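Hypothetical membrane protein (Corynebacterium glutamicum, PDB 6JSA) binds heme through its C-terminal domain and probably takes part in handing heme along the uptake machinery of Corynebacteria. Local coordinates at residues 12-17 / 65-70; 76-81 / 143-148. One frame throughout, in Å; residues are numbered along the deposited sequence.

Interaction 1. Residues 12-17 / 65-70; sequences WGVKAS and GSIHFT. With HEM (protoporphyrin IX containing Fe), chain B.
Val14 meets strand 66-71 through one methyl group, CG2, which lies 4.1 Å from Phe69 CZ and joins the turn before helix 16-23 to the antiparallel strands that dominate this HtaA domain. The methyl comes up to the edge of the phenyl ring, near its plane, and the two side chains approach from opposite directions. Ile67 CD1 lies a little farther from the same methyl, with 4.3 Å between it and Val14 CG2. The valine torsion explains the choice of branch: CG1 is anti to the backbone N (chi1 -177°), which leaves CG2 to face the strand. Ile67 also borders the phenyl ring, its CG2 sitting 3.6 Å above the ring plane of Phe69 and displaced toward the rim. The contact is small, with 104 Å² buried in all, but each of its three residues is buried.

A second shell closes round it. Phe43 of strand 42-53 touches both Val14 and Ile67, and Phe18 packs edge-to-face with Phe69. Behind the valine, its own CA lies over the centre of the Trp12 ring, 3.5 Å above the plane, while Asp157 pairs with the Val14 backbone.

Past the turn, Lys15 takes the N-cap position and the chain enters the helix that carries Ser17 to the heme. The Ser17 hydroxyl is gripped twice: it accepts a 2.8 Å hydrogen bond from Lys15 NZ, whose charge would tend to polarise it, and Ser17 OG donates to the heme propionate oxygen O2D at 2.6 Å.

Interaction 2. Residues 76-81 / 143-148; sequences LDMQIA and SQAFAD. With HEM (protoporphyrin IX containing Fe), chain B.
Met78 lays its terminal methyl over the face of the Phe146 ring, with CE 3.6 Å from the ring centroid and only 11° off the ring normal, a nearly centred CH-pi contact. The sulfur stands to one side of it: SD is 4.1 Å from the same centroid and 33° off the normal, an oblique Met-aromatic approach that brings Met78 SD to 3.6 Å from Phe146 CE1. The two side chains cross at about a right angle. Met78 gets there by stretching out, its CG anti to the backbone N (chi1 -177°) and the chain extended beyond, which carries the methyl from the strand across to the end of the helix. The tip also touches the helix itself, where Met78 CE lies 3.9 Å from Ala145 CB.

Phe146 is the first residue to leave the helix, and a Schellman motif fixes the turn that follows: Asp148 N bonds to Ser143 O at 3.0 Å and Ala147 N to Gln144 O at 2.9 Å, with Ala147 at positive phi. This ending brings Ala147 to the heme, its CB 3.5 Å from the vinyl carbon CAC. From the opposite face of the porphyrin comes Leu76, whose CD1 is 3.6 Å from heme C3C. The two segments thus clasp one pyrrole corner of the heme between a strand residue and a helix-terminal turn.

Tyr150 packs edge-to-face with Phe146. Strand 76-88 runs antiparallel between strands 66-71 and 91-101; helix 140-145 lies against the latter, with Ala145 touching Val98 and Ala145 O accepting a hydrogen bond from Ser100 OG.

Interactions 1 and 2 have centres 10 Å apart and share a pair of adjacent antiparallel strands, 66-71 and 76-88. A probable backbone hydrogen bond joins them, between Phe69 N and Met78 O at 2.8 Å. Inside the fold, Phe18 meets both Phe69 and Phe146 edge-to-face, and Val14 touches Phe146, so the two apolar clusters are continuous. They reach different parts of the same heme: interaction 1 offers a hydroxyl to a propionate, which suits the polar rim, whereas interaction 2 packs apolar groups about a vinyl-bearing pyrrole. Tyr21, the axial ligand of the iron, and Tyr150, hydrogen-bonded to the heme, belong to the same pocket.

Interaction 1. Residues 12-17 / 65-70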
ATOM      1  N   TRP A  12      -5.383   3.376   2.691  1.00  7.24           N
ATOM      2  CA  TRP A  12      -5.391   2.450   1.559  1.00  7.05           C
ATOM      3  C   TRP A  12      -6.059   1.163   2.006  1.00  7.04           C
ATOM      4  O   TRP A  12      -5.608   0.541   2.973  1.00  7.36           O
ATOM      5  CB  TRP A  12      -3.972   2.158   1.090  1.00  7.67           C
ATOM      6  CG  TRP A  12      -3.911   1.322  -0.163  1.00  7.46           C
ATOM      7  CD1 TRP A  12      -4.648   1.491  -1.309  1.00  8.22           C
ATOM      8  CD2 TRP A  12      -3.035   0.215  -0.414  1.00  7.68           C
ATOM      9  NE1 TRP A  12      -4.292   0.550  -2.243  1.00  8.53           N
ATOM     10  CE2 TRP A  12      -3.310  -0.248  -1.722  1.00  7.57           C
ATOM     11  CE3 TRP A  12      -2.059  -0.443   0.343  1.00  8.92           C
ATOM     12  CZ2 TRP A  12      -2.639  -1.333  -2.290  1.00  8.88           C
ATOM     13  CZ3 TRP A  12      -1.393  -1.530  -0.224  1.00  9.91           C
ATOM     14  CH2 TRP A  12      -1.688  -1.956  -1.529  1.00 10.39           C
ATOM     15  N   GLY A  13      -7.114   0.758   1.305  1.00  7.03           N
ATOM     16  CA  GLY A  13      -7.764  -0.484   1.658  1.00  7.17           C
ATOM     17  C   GLY A  13      -7.193  -1.739   1.034  1.00  7.12           C
ATOM     18  O   GLY A  13      -7.742  -2.821   1.268  1.00  7.23           O
ATOM     19  N   VAL A  14      -6.098  -1.631   0.282  1.00  6.76           N
ATOM     20  CA  VAL A  14      -5.548  -2.702  -0.546  1.00  7.42           C
ATOM     21  C   VAL A  14      -6.495  -2.942  -1.714  1.00  7.88           C
ATOM     22  O   VAL A  14      -6.236  -2.477  -2.829  1.00  8.22           O
ATOM     23  CB  VAL A  14      -5.182  -3.983   0.230  1.00  7.86           C
ATOM     24  CG1 VAL A  14      -4.557  -4.993  -0.717  1.00  8.73           C
ATOM     25  CG2 VAL A  14      -4.209  -3.642   1.363  1.00  8.76           C
ATOM     26  N   LYS A  15      -7.607  -3.633  -1.467  1.00  7.78           N
ATOM     27  CA  LYS A  15      -8.687  -3.710  -2.447  1.00  8.06           C
ATOM     28  C   LYS A  15      -9.955  -4.082  -1.697  1.00  8.11           C
ATOM     29  O   LYS A  15      -9.955  -5.057  -0.941  1.00  8.72           O
ATOM     30  CB  LYS A  15      -8.393  -4.751  -3.535  1.00  9.03           C
ATOM     31  CG  LYS A  15      -9.331  -4.672  -4.739  1.00 10.33           C
ATOM     32  CD  LYS A  15      -8.920  -5.677  -5.797  1.00 10.58           C
ATOM     33  CE  LYS A  15      -9.693  -5.560  -7.115  1.00 11.93           C
ATOM     34  NZ  LYS A  15     -11.144  -5.285  -7.003  1.00 11.57           N
ATOM     35  N   ALA A  16     -11.029  -3.307  -1.892  1.00  9.69           N
ATOM     36  CA  ALA A  16     -12.246  -3.561  -1.120  1.00 10.17           C
ATOM     37  C   ALA A  16     -12.761  -4.978  -1.344  1.00  9.55           C
ATOM     38  O   ALA A  16     -13.149  -5.668  -0.388  1.00  9.54           O
ATOM     39  CB  ALA A  16     -13.327  -2.542  -1.463  1.00 10.65           C
ATOM     40  N   SER A  17     -12.767  -5.439  -2.598  1.00  9.62           N
ATOM     41  CA  SER A  17     -13.271  -6.781  -2.861  1.00  9.37           C
ATOM     42  C   SER A  17     -12.381  -7.844  -2.227  1.00  8.71           C
ATOM     43  O   SER A  17     -12.866  -8.919  -1.862  1.00  9.54           O
ATOM     44  CB  SER A  17     -13.457  -7.003  -4.365  1.00 10.17           C
ATOM     45  OG  SER A  17     -12.223  -6.968  -5.053  1.00 11.33           O
ATOM     46  N   GLY A  65       4.752  -0.525   9.878  1.00  7.07           N
ATOM     47  CA  GLY A  65       3.553  -1.285  10.153  1.00  7.43           C
ATOM     48  C   GLY A  65       3.291  -2.366   9.118  1.00  7.01           C
ATOM     49  O   GLY A  65       3.729  -2.297   7.964  1.00  7.44           O
ATOM     50  N   SER A  66       2.534  -3.372   9.542  1.00  7.28           N
ATOM     51  CA  SER A  66       2.226  -4.502   8.681  1.00  7.76           C
ATOM     52  C   SER A  66       0.762  -4.910   8.788  1.00  7.42           C
ATOM     53  O   SER A  66       0.108  -4.727   9.821  1.00  7.28           O
ATOM     54  CB  SER A  66       3.121  -5.699   8.994  1.00  9.80           C
ATOM     55  OG  SER A  66       2.985  -6.084  10.338  1.00 11.25           O
ATOM     56  N   ILE A  67       0.275  -5.474   7.685  1.00  7.71           N
ATOM     57  CA  ILE A  67      -1.023  -6.128   7.589  1.00  7.46           C
ATOM     58  C   ILE A  67      -0.758  -7.592   7.284  1.00  7.43           C
ATOM     59  O   ILE A  67       0.057  -7.904   6.408  1.00  8.83           O
ATOM     60  CB  ILE A  67      -1.861  -5.523   6.450  1.00  8.45           C
ATOM     61  CG1 ILE A  67      -1.959  -4.001   6.583  1.00 10.35           C
ATOM     62  CG2 ILE A  67      -3.232  -6.199   6.396  1.00  9.37           C
ATOM     63  CD1 ILE A  67      -2.397  -3.345   5.306  1.00 11.46           C
ATOM     64  N   HIS A  68      -1.462  -8.487   7.976  1.00  7.85           N
ATOM     65  CA  HIS A  68      -1.285  -9.927   7.801  0.57  7.36           C
ATOM     66  C   HIS A  68      -2.649 -10.540   7.494  1.00  7.10           C
ATOM     67  O   HIS A  68      -3.486 -10.694   8.391  1.00  8.54           O
ATOM     68  CB  HIS A  68      -0.672 -10.539   9.054  0.57  9.13           C
ATOM     69  CG  HIS A  68      -0.173 -11.936   8.861  0.57 10.81           C
ATOM     70  ND1 HIS A  68       0.540 -12.610   9.828  0.57 13.80           N
ATOM     71  CD2 HIS A  68      -0.280 -12.788   7.812  0.57 11.81           C
ATOM     72  CE1 HIS A  68       0.849 -13.815   9.384  0.57 13.80           C
ATOM     73  NE2 HIS A  68       0.363 -13.948   8.163  0.57 13.01           N
ATOM     74  N   PHE A  69      -2.877 -10.884   6.223  1.00  7.47           N
ATOM     75  CA  PHE A  69      -4.112 -11.540   5.796  1.00  8.10           C
ATOM     76  C   PHE A  69      -3.951 -13.050   5.906  1.00  8.32           C
ATOM     77  O   PHE A  69      -2.905 -13.597   5.552  1.00  8.85           O
ATOM     78  CB  PHE A  69      -4.403 -11.221   4.330  1.00  8.54           C
ATOM     79  CG  PHE A  69      -4.667  -9.767   4.038  1.00  8.11           C
ATOM     80  CD1 PHE A  69      -5.908  -9.205   4.294  1.00  8.31           C
ATOM     81  CD2 PHE A  69      -3.684  -8.976   3.456  1.00  8.68           C
ATOM     82  CE1 PHE A  69      -6.166  -7.884   3.993  1.00  8.27           C
ATOM     83  CE2 PHE A  69      -3.935  -7.648   3.157  1.00  9.05           C
ATOM     84  CZ  PHE A  69      -5.175  -7.103   3.424  1.00  8.33           C
ATOM     85  N   THR A  70      -5.003 -13.728   6.365  1.00  8.66           N
ATOM     86  CA  THR A  70      -5.026 -15.188   6.379  1.00 10.19           C
ATOM     87  C   THR A  70      -6.382 -15.682   5.902  1.00  9.71           C
ATOM     88  O   THR A  70      -7.388 -14.974   5.977  1.00 10.76           O
ATOM     89  CB  THR A  70      -4.738 -15.754   7.772  1.00 13.91           C
ATOM     90  OG1 THR A  70      -5.694 -15.237   8.701  1.00 16.30           O
ATOM     91  CG2 THR A  70      -3.333 -15.398   8.225  1.00 15.11           C
TER
HETATM   92  CHA HEM B 300     -10.904 -15.358  -4.966  1.00 10.18           C
HETATM   93  CHB HEM B 300     -10.697 -20.062  -3.872  1.00 10.54           C
HETATM   94  CHC HEM B 300      -6.259 -19.432  -2.048  1.00 10.30           C
HETATM   95  CHD HEM B 300      -6.316 -14.823  -3.493  1.00  8.74           C
HETATM   96  C1A HEM B 300     -11.248 -16.678  -4.796  1.00  9.96           C
HETATM   97  C2A HEM B 300     -12.535 -17.263  -5.119  1.00 10.68           C
HETATM   98  C3A HEM B 300     -12.489 -18.564  -4.820  1.00 11.13           C
HETATM   99  C4A HEM B 300     -11.156 -18.842  -4.314  1.00 10.41           C
HETATM  100  CMA HEM B 300     -13.628 -19.603  -4.977  1.00 12.67           C
HETATM  101  CAA HEM B 300     -13.735 -16.463  -5.646  1.00 12.01           C
HETATM  102  CBA HEM B 300     -14.319 -15.756  -4.417  1.00 14.67           C
HETATM  103  CGA HEM B 300     -15.464 -14.846  -4.779  1.00 18.14           C
HETATM  104  O1A HEM B 300     -15.580 -14.448  -5.961  1.00 20.87           O
HETATM  105  O2A HEM B 300     -16.257 -14.498  -3.872  1.00 20.67           O
HETATM  106  C1B HEM B 300      -9.504 -20.297  -3.227  1.00 10.51           C
HETATM  107  C2B HEM B 300      -9.106 -21.531  -2.581  1.00 12.33           C
HETATM  108  C3B HEM B 300      -7.872 -21.361  -2.080  1.00 12.38           C
HETATM  109  C4B HEM B 300      -7.465 -20.005  -2.394  1.00 11.07           C
HETATM  110  CMB HEM B 300     -10.002 -22.780  -2.537  1.00 13.48           C
HETATM  111  CAB HEM B 300      -6.961 -22.332  -1.293  1.00 14.69           C
HETATM  112  CBB HEM B 300      -7.306 -23.551  -0.862  1.00 16.55           C
HETATM  113  C1C HEM B 300      -5.865 -18.138  -2.308  1.00  9.79           C
HETATM  114  C2C HEM B 300      -4.551 -17.593  -2.040  1.00 10.19           C
HETATM  115  C3C HEM B 300      -4.564 -16.309  -2.408  1.00  9.57           C
HETATM  116  C4C HEM B 300      -5.879 -16.013  -2.958  1.00  8.68           C
HETATM  117  CMC HEM B 300      -3.377 -18.363  -1.400  1.00 11.64           C
HETATM  118  CAC HEM B 300      -3.364 -15.339  -2.293  1.00 10.75           C
HETATM  119  CBC HEM B 300      -3.540 -14.073  -1.881  1.00 11.80           C
HETATM  120  C1D HEM B 300      -7.554 -14.584  -4.037  1.00  8.97           C
HETATM  121  C2D HEM B 300      -7.980 -13.330  -4.609  1.00  9.61           C
HETATM  122  C3D HEM B 300      -9.241 -13.471  -5.014  1.00  9.41           C
HETATM  123  C4D HEM B 300      -9.666 -14.818  -4.700  1.00  9.79           C
HETATM  124  CMD HEM B 300      -7.102 -12.074  -4.724  1.00 11.03           C
HETATM  125  CAD HEM B 300     -10.123 -12.385  -5.668  1.00 10.51           C
HETATM  126  CBD HEM B 300     -10.931 -11.715  -4.549  1.00 11.36           C
HETATM  127  CGD HEM B 300     -11.732 -10.572  -5.117  1.00 12.40           C
HETATM  128  O1D HEM B 300     -12.854 -10.808  -5.633  1.00 14.84           O
HETATM  129  O2D HEM B 300     -11.248  -9.414  -5.053  1.00 12.79           O
HETATM  130  NA  HEM B 300     -10.422 -17.670  -4.305  1.00  9.50           N
HETATM  131  NB  HEM B 300      -8.482 -19.381  -3.083  1.00 10.54           N
HETATM  132  NC  HEM B 300      -6.653 -17.146  -2.875  1.00  9.83           N
HETATM  133  ND  HEM B 300      -8.606 -15.481  -4.105  1.00  9.94           N
HETATM  134 FE   HEM B 300      -8.646 -17.348  -3.310  1.00 10.49          FE

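Interaction 2. Residues 76-81 / 143-148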
ATOM      1  N   LEU A  76      -3.877 -19.363   2.565  1.00 10.80           N
ATOM      2  CA  LEU A  76      -3.694 -17.955   2.246  1.00 10.45           C
ATOM      3  C   LEU A  76      -2.996 -17.288   3.426  1.00 10.35           C
ATOM      4  O   LEU A  76      -3.484 -17.341   4.561  1.00 10.11           O
ATOM      5  CB  LEU A  76      -5.039 -17.293   1.957  1.00 10.56           C
ATOM      6  CG  LEU A  76      -5.036 -15.898   1.320  1.00 10.40           C
ATOM      7  CD1 LEU A  76      -6.382 -15.621   0.645  1.00 10.39           C
ATOM      8  CD2 LEU A  76      -4.719 -14.799   2.336  1.00 11.51           C
ATOM      9  N   ASP A  77      -1.856 -16.660   3.143  1.00  9.77           N
ATOM     10  CA  ASP A  77      -1.019 -16.056   4.173  1.00 10.49           C
ATOM     11  C   ASP A  77      -0.235 -14.959   3.452  1.00  9.89           C
ATOM     12  O   ASP A  77       0.747 -15.247   2.762  1.00 10.32           O
ATOM     13  CB  ASP A  77      -0.106 -17.120   4.767  1.00 12.63           C
ATOM     14  CG  ASP A  77       0.721 -16.619   5.939  1.00 15.92           C
ATOM     15  OD1 ASP A  77       0.950 -15.395   6.060  1.00 15.96           O
ATOM     16  OD2 ASP A  77       1.159 -17.474   6.736  1.00 19.08           O
ATOM     17  N   MET A  78      -0.692 -13.717   3.598  1.00  8.69           N
ATOM     18  CA  MET A  78      -0.153 -12.598   2.836  1.00  8.28           C
ATOM     19  C   MET A  78       0.199 -11.476   3.796  1.00  9.20           C
ATOM     20  O   MET A  78      -0.666 -10.983   4.524  1.00  9.85           O
ATOM     21  CB  MET A  78      -1.157 -12.104   1.793  1.00  9.46           C
ATOM     22  CG  MET A  78      -0.601 -10.991   0.926  1.00 11.20           C
ATOM     23  SD  MET A  78      -1.808 -10.450  -0.296  1.00 13.44           S
ATOM     24  CE  MET A  78      -0.750  -9.617  -1.473  1.00 13.59           C
ATOM     25  N   GLN A  79       1.462 -11.072   3.787  1.00  8.83           N
ATOM     26  CA  GLN A  79       1.944  -9.994   4.633  1.00 10.28           C
ATOM     27  C   GLN A  79       2.381  -8.831   3.760  1.00  9.30           C
ATOM     28  O   GLN A  79       3.131  -9.019   2.796  1.00  9.83           O
ATOM     29  CB  GLN A  79       3.125 -10.469   5.479  1.00 13.82           C
ATOM     30  CG  GLN A  79       2.804 -11.644   6.384  1.00 19.05           C
ATOM     31  CD  GLN A  79       4.018 -12.113   7.143  1.00 24.30           C
ATOM     32  OE1 GLN A  79       4.664 -11.332   7.845  1.00 26.51           O
ATOM     33  NE2 GLN A  79       4.350 -13.388   6.997  1.00 26.16           N
ATOM     34  N   ILE A  80       1.920  -7.635   4.111  1.00  8.26           N
ATOM     35  CA  ILE A  80       2.316  -6.394   3.454  1.00  7.92           C
ATOM     36  C   ILE A  80       2.840  -5.467   4.545  1.00  8.09           C
ATOM     37  O   ILE A  80       2.124  -5.179   5.514  1.00  9.09           O
ATOM     38  CB  ILE A  80       1.137  -5.743   2.712  1.00  8.41           C
ATOM     39  CG1 ILE A  80       0.534  -6.712   1.686  1.00  9.40           C
ATOM     40  CG2 ILE A  80       1.577  -4.443   2.047  1.00  9.73           C
ATOM     41  CD1 ILE A  80      -0.703  -6.188   1.000  1.00 10.11           C
ATOM     42  N   ALA A  81       4.086  -5.009   4.404  1.00  7.94           N
ATOM     43  CA  ALA A  81       4.704  -4.217   5.463  1.00  8.26           C
ATOM     44  C   ALA A  81       5.483  -3.039   4.895  1.00  7.35           C
ATOM     45  O   ALA A  81       5.947  -3.056   3.752  1.00  8.00           O
ATOM     46  CB  ALA A  81       5.649  -5.064   6.316  1.00  9.40           C
ATOM     47  N   SER A 143       0.748  -9.098  -8.662  1.00  9.23           N
ATOM     48  CA  SER A 143      -0.122 -10.132  -9.212  1.00 10.58           C
ATOM     49  C   SER A 143       0.285 -11.516  -8.719  1.00  9.81           C
ATOM     50  O   SER A 143      -0.572 -12.328  -8.336  1.00 10.24           O
ATOM     51  CB  SER A 143      -0.067 -10.058 -10.735  1.00 12.18           C
ATOM     52  OG  SER A 143      -0.821 -11.091 -11.331  1.00 14.45           O
ATOM     53  N   GLN A 144       1.588 -11.805  -8.716  1.00 10.30           N
ATOM     54  CA  GLN A 144       2.055 -13.083  -8.190  1.00 10.97           C
ATOM     55  C   GLN A 144       1.752 -13.213  -6.707  1.00 10.18           C
ATOM     56  O   GLN A 144       1.395 -14.293  -6.233  1.00 10.74           O
ATOM     57  CB  GLN A 144       3.553 -13.235  -8.431  1.00 12.93           C
ATOM     58  CG  GLN A 144       3.926 -13.280  -9.896  1.00 16.04           C
ATOM     59  CD  GLN A 144       5.422 -13.327 -10.103  1.00 21.09           C
ATOM     60  OE1 GLN A 144       6.169 -13.759  -9.222  1.00 23.76           O
ATOM     61  NE2 GLN A 144       5.873 -12.875 -11.267  1.00 23.07           N
ATOM     62  N   ALA A 145       1.911 -12.128  -5.949  1.00  9.64           N
ATOM     63  CA  ALA A 145       1.642 -12.199  -4.517  1.00  9.80           C
ATOM     64  C   ALA A 145       0.173 -12.469  -4.235  1.00  9.66           C
ATOM     65  O   ALA A 145      -0.159 -13.074  -3.209  1.00 10.40           O
ATOM     66  CB  ALA A 145       2.098 -10.913  -3.831  1.00  9.91           C
ATOM     67  N   PHE A 146      -0.718 -12.040  -5.127  1.00  8.60           N
ATOM     68  CA  PHE A 146      -2.128 -12.385  -5.031  1.00  8.64           C
ATOM     69  C   PHE A 146      -2.454 -13.718  -5.696  1.00  8.77           C
ATOM     70  O   PHE A 146      -3.616 -13.958  -6.058  1.00  9.26           O
ATOM     71  CB  PHE A 146      -2.997 -11.263  -5.594  1.00  8.25           C
ATOM     72  CG  PHE A 146      -3.154 -10.082  -4.677  1.00  8.62           C
ATOM     73  CD1 PHE A 146      -3.922 -10.176  -3.531  1.00  9.12           C
ATOM     74  CD2 PHE A 146      -2.571  -8.856  -4.990  1.00  8.53           C
ATOM     75  CE1 PHE A 146      -4.097  -9.087  -2.705  1.00 10.79           C
ATOM     76  CE2 PHE A 146      -2.745  -7.751  -4.169  1.00 10.61           C
ATOM     77  CZ  PHE A 146      -3.509  -7.874  -3.019  1.00 10.46           C
ATOM     78  N   ALA A 147      -1.451 -14.583  -5.860  1.00 10.34           N
ATOM     79  CA  ALA A 147      -1.652 -15.941  -6.367  1.00 11.14           C
ATOM     80  C   ALA A 147      -2.285 -15.953  -7.755  1.00 11.04           C
ATOM     81  O   ALA A 147      -2.992 -16.895  -8.118  1.00 12.14           O
ATOM     82  CB  ALA A 147      -2.427 -16.824  -5.376  1.00 11.50           C
ATOM     83  N   ASP A 148      -2.023 -14.912  -8.543  1.00 10.91           N
ATOM     84  CA  ASP A 148      -2.503 -14.783  -9.913  1.00 11.62           C
ATOM     85  C   ASP A 148      -4.020 -14.663 -10.011  1.00 11.07           C
ATOM     86  O   ASP A 148      -4.580 -14.829 -11.102  1.00 12.69           O
ATOM     87  CB  ASP A 148      -1.982 -15.899 -10.831  1.00 15.34           C
ATOM     88  CG  ASP A 148      -0.465 -16.011 -10.815  1.00 19.94           C
ATOM     89  OD1 ASP A 148       0.229 -14.972 -10.879  1.00 21.67           O
ATOM     90  OD2 ASP A 148       0.031 -17.155 -10.740  1.00 23.45           O
TER
HETATM   91  CHA HEM B 300     -10.904 -15.358  -4.966  1.00 10.18           C
HETATM   92  CHB HEM B 300     -10.697 -20.062  -3.872  1.00 10.54           C
HETATM   93  CHC HEM B 300      -6.259 -19.432  -2.048  1.00 10.30           C
HETATM   94  CHD HEM B 300      -6.316 -14.823  -3.493  1.00  8.74           C
HETATM   95  C1A HEM B 300     -11.248 -16.678  -4.796  1.00  9.96           C
HETATM   96  C2A HEM B 300     -12.535 -17.263  -5.119  1.00 10.68           C
HETATM   97  C3A HEM B 300     -12.489 -18.564  -4.820  1.00 11.13           C
HETATM   98  C4A HEM B 300     -11.156 -18.842  -4.314  1.00 10.41           C
HETATM   99  CMA HEM B 300     -13.628 -19.603  -4.977  1.00 12.67           C
HETATM  100  CAA HEM B 300     -13.735 -16.463  -5.646  1.00 12.01           C
HETATM  101  CBA HEM B 300     -14.319 -15.756  -4.417  1.00 14.67           C
HETATM  102  CGA HEM B 300     -15.464 -14.846  -4.779  1.00 18.14           C
HETATM  103  O1A HEM B 300     -15.580 -14.448  -5.961  1.00 20.87           O
HETATM  104  O2A HEM B 300     -16.257 -14.498  -3.872  1.00 20.67           O
HETATM  105  C1B HEM B 300      -9.504 -20.297  -3.227  1.00 10.51           C
HETATM  106  C2B HEM B 300      -9.106 -21.531  -2.581  1.00 12.33           C
HETATM  107  C3B HEM B 300      -7.872 -21.361  -2.080  1.00 12.38           C
HETATM  108  C4B HEM B 300      -7.465 -20.005  -2.394  1.00 11.07           C
HETATM  109  CMB HEM B 300     -10.002 -22.780  -2.537  1.00 13.48           C
HETATM  110  CAB HEM B 300      -6.961 -22.332  -1.293  1.00 14.69           C
HETATM  111  CBB HEM B 300      -7.306 -23.551  -0.862  1.00 16.55           C
HETATM  112  C1C HEM B 300      -5.865 -18.138  -2.308  1.00  9.79           C
HETATM  113  C2C HEM B 300      -4.551 -17.593  -2.040  1.00 10.19           C
HETATM  114  C3C HEM B 300      -4.564 -16.309  -2.408  1.00  9.57           C
HETATM  115  C4C HEM B 300      -5.879 -16.013  -2.958  1.00  8.68           C
HETATM  116  CMC HEM B 300      -3.377 -18.363  -1.400  1.00 11.64           C
HETATM  117  CAC HEM B 300      -3.364 -15.339  -2.293  1.00 10.75           C
HETATM  118  CBC HEM B 300      -3.540 -14.073  -1.881  1.00 11.80           C
HETATM  119  C1D HEM B 300      -7.554 -14.584  -4.037  1.00  8.97           C
HETATM  120  C2D HEM B 300      -7.980 -13.330  -4.609  1.00  9.61           C
HETATM  121  C3D HEM B 300      -9.241 -13.471  -5.014  1.00  9.41           C
HETATM  122  C4D HEM B 300      -9.666 -14.818  -4.700  1.00  9.79           C
HETATM  123  CMD HEM B 300      -7.102 -12.074  -4.724  1.00 11.03           C
HETATM  124  CAD HEM B 300     -10.123 -12.385  -5.668  1.00 10.51           C
HETATM  125  CBD HEM B 300     -10.931 -11.715  -4.549  1.00 11.36           C
HETATM  126  CGD HEM B 300     -11.732 -10.572  -5.117  1.00 12.40           C
HETATM  127  O1D HEM B 300     -12.854 -10.808  -5.633  1.00 14.84           O
HETATM  128  O2D HEM B 300     -11.248  -9.414  -5.053  1.00 12.79           O
HETATM  129  NA  HEM B 300     -10.422 -17.670  -4.305  1.00  9.50           N
HETATM  130  NB  HEM B 300      -8.482 -19.381  -3.083  1.00 10.54           N
HETATM  131  NC  HEM B 300      -6.653 -17.146  -2.875  1.00  9.83           N
HETATM  132  ND  HEM B 300      -8.606 -15.481  -4.105  1.00  9.94           N
HETATM  133 FE   HEM B 300      -8.646 -17.348  -3.310  1.00 10.49          FE